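Local coordinates for protein 3-hydroxyisobutyrate dehydrogenase (Salmonella typhimurium, PDB 3G0O) that probably oxidises L-threonate to 2-oxo-tetronate with NAD(+) or, less readily, NADP(+), as a member of the 3-hydroxyisobutyrate dehydrogenase-related family, at residues V13-M18 and P40-N45; H189-A194 and L270-S275; V213-A218 and M223-M228. All coordinates share one frame; numbering follows the deposited sequence.

Interaction 1 of 3, residues V13-M18 and P40-N45; sequences VGLGSM and PQACAN
Leu-15 and Ala-42 meet through their beta carbons: Leu-15 CB lies 3.9 Å from Ala-42 CB, and both side chains set out toward the opposite segment. The contact is entirely apolar. Leu-15 has CG beside its backbone N (chi1 -61°), and its branch CD1 thereby reaches over the alanine methyl, at 4.1 Å from Ala-42 CB. Leu-15 CD1 also comes to 4.4 Å from Cys-43 SG, a looser touch on the flank of the helix. Alanine suits the point of closest backbone approach, where the alpha carbons are 6.5 Å apart, because a single methyl leaves room for a branched leucine.

Segment 13-18 carries Gly-14 and Gly-16 of a GxGxxG pattern, consistent with the dinucleotide-binding turn of a Rossmann fold between strand 9-13 and helix 17-28. Gly-14 has a positive phi of 106°, and at its backbone angles a beta carbon would press against the preceding carbonyl oxygen. Gly-16 stands at the N-cap of helix 17-28.

Polar links run outside the pair of segments: the backbone N of Leu-15 is hydrogen-bonded to Asp-37 OD1, just ahead of helix 40-48, and Gly-14 pairs by backbone with Ala-36.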
# COMPACT_ATOMS: atom_id res chain seq x y z
N VAL A 13 19.91 22.65 -1.57
CA VAL A 13 19.13 23.67 -0.88
C VAL A 13 17.89 23.01 -0.29
O VAL A 13 17.04 22.48 -1.02
CB VAL A 13 18.70 24.79 -1.85
CG1 VAL A 13 18.00 25.90 -1.08
CG2 VAL A 13 19.91 25.33 -2.58
N GLY A 14 17.79 23.04 1.03
CA GLY A 14 16.67 22.40 1.71
C GLY A 14 17.24 21.14 2.33
O GLY A 14 17.36 20.11 1.67
N LEU A 15 17.61 21.23 3.60
CA LEU A 15 18.19 20.10 4.30
C LEU A 15 17.24 19.38 5.25
O LEU A 15 17.57 19.12 6.41
CB LEU A 15 19.45 20.55 5.05
CG LEU A 15 20.53 21.12 4.12
CD1 LEU A 15 21.68 21.68 4.95
CD2 LEU A 15 21.01 20.04 3.17
N GLY A 16 16.05 19.07 4.74
CA GLY A 16 15.08 18.34 5.53
C GLY A 16 15.53 16.89 5.49
O GLY A 16 16.69 16.61 5.17
N SER A 17 14.63 15.96 5.79
CA SER A 17 14.99 14.54 5.78
C SER A 17 15.53 14.10 4.42
O SER A 17 16.56 13.44 4.33
CB SER A 17 13.78 13.69 6.15
OG SER A 17 13.43 13.89 7.51
N MSE A 18 14.82 14.48 3.36
CA MSE A 18 15.22 14.10 2.01
C MSE A 18 16.49 14.83 1.60
O MSE A 18 17.40 14.23 1.02
CB MSE A 18 14.09 14.40 1.02
CG MSE A 18 12.81 13.60 1.26
SE MSE A 18 13.04 11.66 1.15
CE MSE A 18 12.89 11.45 -0.76
N PRO A 40 20.48 25.85 11.46
CA PRO A 40 21.91 25.87 11.77
C PRO A 40 22.49 24.53 12.21
O PRO A 40 23.68 24.29 12.06
CB PRO A 40 22.01 26.92 12.88
CG PRO A 40 20.69 26.79 13.57
CD PRO A 40 19.72 26.68 12.42
N GLN A 41 21.64 23.65 12.73
CA GLN A 41 22.12 22.34 13.17
C GLN A 41 22.33 21.41 11.98
O GLN A 41 23.24 20.59 11.98
CB GLN A 41 21.12 21.75 14.17
CG GLN A 41 21.70 20.61 15.01
CD GLN A 41 23.01 20.98 15.71
OE1 GLN A 41 23.83 20.11 16.01
NE2 GLN A 41 23.20 22.27 15.99
N ALA A 42 21.49 21.55 10.96
CA ALA A 42 21.62 20.74 9.75
C ALA A 42 22.93 21.13 9.06
O ALA A 42 23.70 20.29 8.61
CB ALA A 42 20.44 20.99 8.81
N CYS A 43 23.17 22.44 9.00
CA CYS A 43 24.38 22.96 8.38
C CYS A 43 25.62 22.47 9.11
O CYS A 43 26.56 21.97 8.49
CB CYS A 43 24.33 24.48 8.36
SG CYS A 43 23.04 25.14 7.28
N ALA A 44 25.63 22.61 10.43
CA ALA A 44 26.76 22.18 11.24
C ALA A 44 27.08 20.71 11.03
O ALA A 44 28.24 20.33 10.94
CB ALA A 44 26.49 22.46 12.72
N ASN A 45 26.05 19.86 10.97
CA ASN A 45 26.28 18.44 10.76
C ASN A 45 26.94 18.18 9.42
O ASN A 45 27.81 17.32 9.31
CB ASN A 45 24.99 17.64 10.80
CG ASN A 45 24.41 17.55 12.17
OD1 ASN A 45 25.13 17.49 13.17
ND2 ASN A 45 23.08 17.52 12.25

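Interaction 2 of 3, residues H189-A194 and L270-S275; sequences HIAAAA and LNMFTS
Ala-191 and Met-272 (a selenomethionine) mark the nearest backbone approach of two helical segments, 189-194 and 270-275, whose axes come within 10.2 Å and cross at 73°. The helices touch through side chains, while their backbones stay apart. Met-272 has CG beside its backbone N, and the bend at its last torsion (chi3 73°) brings the terminal methyl round to the alanine: CE lies 4.0 Å from Ala-191 CB and 3.8 Å from Ala-191 O, a backbone atom, while SE also borders the alanine methyl. An unbranched, flexible chain suits this position, since it can follow the surface of the facing helix.

Phe-273 starts out along the flank of its helix, but its ring end comes closer. Ile-190 meets that ring at its edge, near the ring plane, with CG2 3.8 Å from Phe-273 CZ, and the two side chains cross at about a right angle. Ala-191 CB approaches the same ring obliquely, at 4.1 Å from Phe-273 CE2, and so lies between the phenyl ring and the selenomethionine end. The small alanine lets both large groups come close to helix 174-202. Outside the two segments, Phe-273 meets the ring of Phe-245 in helix 242-258, and Ile-190 packs on Met-223 and Arg-227 of helix 222-232.

The contact joins helices 174-202 and 264-281 in the all-helical C-terminal part of the chain, and Leu-265 of the second subunit packs on both Ala-191 and Met-272. The Ile-190 side chain lies about 11 Å from that of Lys-179, the predicted active-site residue. All four touching residues are buried, and with no polar bond between the segments the pairing probably rests on van der Waals contact and the burial of apolar surface.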
# COMPACT_ATOMS: atom_id res chain seq x y z
N HIS A 189 -3.61 6.66 0.77
CA HIS A 189 -3.15 5.56 1.60
C HIS A 189 -3.00 5.96 3.07
O HIS A 189 -3.36 5.20 3.96
CB HIS A 189 -1.84 4.99 1.05
CG HIS A 189 -2.01 4.25 -0.24
ND1 HIS A 189 -0.95 3.90 -1.05
CD2 HIS A 189 -3.13 3.81 -0.87
CE1 HIS A 189 -1.41 3.29 -2.13
NE2 HIS A 189 -2.73 3.22 -2.05
N ILE A 190 -2.48 7.16 3.34
CA ILE A 190 -2.36 7.57 4.74
C ILE A 190 -3.76 7.67 5.35
O ILE A 190 -4.00 7.16 6.45
CB ILE A 190 -1.66 8.94 4.89
CG1 ILE A 190 -0.19 8.83 4.46
CG2 ILE A 190 -1.74 9.40 6.35
CD1 ILE A 190 0.54 10.15 4.40
N ALA A 191 -4.69 8.30 4.63
CA ALA A 191 -6.04 8.45 5.14
C ALA A 191 -6.75 7.11 5.32
O ALA A 191 -7.47 6.90 6.30
CB ALA A 191 -6.86 9.37 4.21
N ALA A 192 -6.56 6.19 4.37
CA ALA A 192 -7.19 4.87 4.47
C ALA A 192 -6.62 4.12 5.66
O ALA A 192 -7.35 3.45 6.38
CB ALA A 192 -6.96 4.08 3.17
N ALA A 193 -5.31 4.23 5.88
CA ALA A 193 -4.68 3.56 7.01
C ALA A 193 -5.31 4.08 8.29
O ALA A 193 -5.69 3.30 9.17
CB ALA A 193 -3.17 3.83 7.01
N ALA A 194 -5.44 5.40 8.39
CA ALA A 194 -6.02 6.02 9.57
C ALA A 194 -7.45 5.56 9.79
O ALA A 194 -7.85 5.26 10.91
CB ALA A 194 -5.98 7.54 9.44
N LEU A 270 -8.79 14.49 0.60
CA LEU A 270 -8.53 15.92 0.74
C LEU A 270 -9.44 16.50 1.82
O LEU A 270 -9.00 17.28 2.66
CB LEU A 270 -8.75 16.66 -0.59
CG LEU A 270 -8.74 18.20 -0.49
CD1 LEU A 270 -7.42 18.67 0.09
CD2 LEU A 270 -8.96 18.81 -1.88
N ASN A 271 -10.71 16.10 1.80
CA ASN A 271 -11.64 16.60 2.80
C ASN A 271 -11.22 16.17 4.20
O ASN A 271 -11.36 16.93 5.16
CB ASN A 271 -13.06 16.11 2.53
CG ASN A 271 -13.72 16.84 1.39
OD1 ASN A 271 -13.46 18.02 1.17
ND2 ASN A 271 -14.60 16.16 0.68
N MSE A 272 -10.71 14.95 4.32
CA MSE A 272 -10.28 14.45 5.63
C MSE A 272 -9.08 15.24 6.16
O MSE A 272 -9.08 15.67 7.32
CB MSE A 272 -9.95 12.96 5.55
CG MSE A 272 -11.17 12.09 5.33
SE MSE A 272 -10.74 10.28 4.81
CE MSE A 272 -10.08 9.62 6.51
N PHE A 273 -8.06 15.42 5.33
CA PHE A 273 -6.90 16.18 5.77
C PHE A 273 -7.28 17.63 6.04
O PHE A 273 -6.76 18.25 6.97
CB PHE A 273 -5.78 16.10 4.73
CG PHE A 273 -5.01 14.81 4.75
CD1 PHE A 273 -4.11 14.54 5.79
CD2 PHE A 273 -5.17 13.87 3.74
CE1 PHE A 273 -3.39 13.34 5.81
CE2 PHE A 273 -4.45 12.67 3.76
CZ PHE A 273 -3.56 12.41 4.79
N THR A 274 -8.19 18.16 5.24
CA THR A 274 -8.63 19.54 5.44
C THR A 274 -9.34 19.67 6.79
O THR A 274 -9.15 20.65 7.52
CB THR A 274 -9.56 20.00 4.29
OG1 THR A 274 -8.82 20.02 3.06
CG2 THR A 274 -10.11 21.41 4.56
N SER A 275 -10.15 18.67 7.13
CA SER A 275 -10.85 18.68 8.42
C SER A 275 -9.85 18.60 9.56
O SER A 275 -10.00 19.28 10.58
CB SER A 275 -11.81 17.49 8.53
OG SER A 275 -12.94 17.65 7.69

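Interaction 3 of 3, residues V213-A218 and M223-M228; sequences VVTHAA and MFENRM
Val-214 and Thr-215 pack against Phe-224 and Glu-225 in a partly buried contact across the short connection between helices 207-214 and 222-232. Its centre is a CH-pi interaction: Val-214 CG1 sits over the middle of the Phe-224 ring, 3.6 Å from the centroid and 13° off the ring normal. The valine's second branch, CG2, lies 3.8 Å from Phe-224 CZ, which is what a beta-branched residue adds here. Met-228, one turn further along the helix, covers the opposite face with CG toward the rim, and the flat ring is held between two aliphatic groups.

Helices 207-214 and 222-232 are consecutive helices of the C-terminal helical domain, and the contact packs the end of the first against the start of the second. Phe-224 and Met-228 also touch Ala-193 of helix 174-202, and on the loop side His-216 O is hydrogen-bonded to Thr-141 OG1 of the second subunit.

Thr-215 divides its two branches between polar and apolar work. Its CG2 meets the edge of the phenyl ring and lies 3.7 Å from Glu-225 CG, while OG1, placed between backbone N and carbonyl carbon (chi1 57°), is hydrogen-bonded back to Tyr-211 O. The extended Glu-225 chain carries OE1 past the threonine to Asn-220 ND2, its hydrogen-bond partner. A water bridges the two segments, donating to Glu-225 OE1 at 2.6 Å and, weakly, to Thr-215 O.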
# COMPACT_ATOMS: atom_id res chain seq x y z
N VAL A 213 -0.58 -7.50 11.76
CA VAL A 213 -1.34 -8.28 10.79
C VAL A 213 -1.30 -7.62 9.41
O VAL A 213 -0.92 -8.25 8.43
CB VAL A 213 -2.83 -8.42 11.21
CG1 VAL A 213 -3.67 -8.97 10.06
CG2 VAL A 213 -2.93 -9.32 12.43
N VAL A 214 -1.68 -6.35 9.35
CA VAL A 214 -1.69 -5.65 8.07
C VAL A 214 -0.33 -5.65 7.39
O VAL A 214 -0.23 -5.94 6.20
CB VAL A 214 -2.17 -4.19 8.22
CG1 VAL A 214 -2.00 -3.46 6.89
CG2 VAL A 214 -3.63 -4.16 8.66
N THR A 215 0.73 -5.35 8.14
CA THR A 215 2.05 -5.30 7.54
C THR A 215 2.59 -6.67 7.11
O THR A 215 3.72 -6.78 6.64
CB THR A 215 3.07 -4.60 8.47
OG1 THR A 215 3.12 -5.27 9.74
CG2 THR A 215 2.68 -3.14 8.68
N HIS A 216 1.77 -7.70 7.27
CA HIS A 216 2.14 -9.05 6.86
C HIS A 216 1.02 -9.64 6.00
O HIS A 216 0.95 -10.85 5.80
CB HIS A 216 2.39 -9.95 8.07
CG HIS A 216 3.64 -9.60 8.82
ND1 HIS A 216 3.70 -8.58 9.74
CD2 HIS A 216 4.89 -10.11 8.72
CE1 HIS A 216 4.94 -8.47 10.19
NE2 HIS A 216 5.68 -9.38 9.59
N ALA A 217 0.16 -8.77 5.50
CA ALA A 217 -0.96 -9.20 4.68
C ALA A 217 -1.08 -8.41 3.37
O ALA A 217 -0.28 -7.51 3.10
CB ALA A 217 -2.25 -9.09 5.48
N ALA A 218 -2.09 -8.75 2.58
CA ALA A 218 -2.31 -8.12 1.28
C ALA A 218 -2.84 -6.68 1.34
O ALA A 218 -2.85 -5.99 0.32
CB ALA A 218 -3.24 -8.99 0.44
N MSE A 223 2.74 3.53 3.00
CA MSE A 223 2.29 4.56 3.93
C MSE A 223 1.68 3.99 5.21
O MSE A 223 1.85 4.56 6.28
CB MSE A 223 1.31 5.52 3.25
CG MSE A 223 2.00 6.50 2.33
SE MSE A 223 3.32 7.58 3.29
CE MSE A 223 3.60 8.96 1.95
N PHE A 224 0.96 2.87 5.10
CA PHE A 224 0.39 2.27 6.29
C PHE A 224 1.54 1.86 7.21
O PHE A 224 1.58 2.22 8.39
CB PHE A 224 -0.43 1.01 5.96
CG PHE A 224 -1.02 0.34 7.17
CD1 PHE A 224 -2.34 0.58 7.55
CD2 PHE A 224 -0.23 -0.49 7.97
CE1 PHE A 224 -2.86 0.02 8.72
CE2 PHE A 224 -0.74 -1.05 9.14
CZ PHE A 224 -2.06 -0.80 9.52
N GLU A 225 2.48 1.11 6.66
CA GLU A 225 3.60 0.62 7.45
C GLU A 225 4.42 1.75 8.07
O GLU A 225 4.83 1.65 9.23
CB GLU A 225 4.52 -0.27 6.60
CG GLU A 225 5.47 -1.10 7.45
CD GLU A 225 6.17 -2.20 6.67
OE1 GLU A 225 5.58 -2.74 5.71
OE2 GLU A 225 7.31 -2.55 7.03
N ASN A 226 4.64 2.83 7.33
CA ASN A 226 5.42 3.94 7.85
C ASN A 226 4.67 4.83 8.83
O ASN A 226 5.14 5.07 9.95
CB ASN A 226 5.94 4.79 6.69
CG ASN A 226 6.84 5.91 7.17
OD1 ASN A 226 6.39 7.02 7.46
ND2 ASN A 226 8.13 5.62 7.26
N ARG A 227 3.49 5.30 8.43
CA ARG A 227 2.70 6.20 9.27
C ARG A 227 1.98 5.57 10.46
O ARG A 227 1.90 6.18 11.53
CB ARG A 227 1.69 6.94 8.38
CG ARG A 227 2.33 7.68 7.20
CD ARG A 227 3.36 8.67 7.67
NE ARG A 227 3.51 9.80 6.76
CZ ARG A 227 4.42 9.90 5.80
NH1 ARG A 227 5.31 8.93 5.61
NH2 ARG A 227 4.45 10.98 5.04
N MSE A 228 1.46 4.36 10.30
CA MSE A 228 0.73 3.77 11.42
C MSE A 228 1.60 3.37 12.61
O MSE A 228 1.09 3.04 13.68
CB MSE A 228 -0.13 2.60 10.95
CG MSE A 228 -1.30 3.03 10.05
SE MSE A 228 -2.47 4.43 10.79
CE MSE A 228 -1.60 6.00 10.03
O HOH W 1 6.38 -5.17 5.19

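From the N terminus, interaction 1 comes first: it closes the short excursion from residues 13-18 through strand 32-36 to helix 40-48, within the NAD-binding part of the chain. Interactions 2 and 3 both come later, in the helical C-terminal part. Interaction 2 closes the long span from helix 174-202 to helix 264-281, and within that span interaction 3 closes the short loop between helices 207-214 and 222-232. Interaction 1 stands apart, its centre about 29 Å from that of interaction 2 and 30 Å from that of interaction 3. Interactions 2 and 3 touch directly, Ala-193 CB lying 3.4 Å from Phe-224 CD1, and both reach the second subunit.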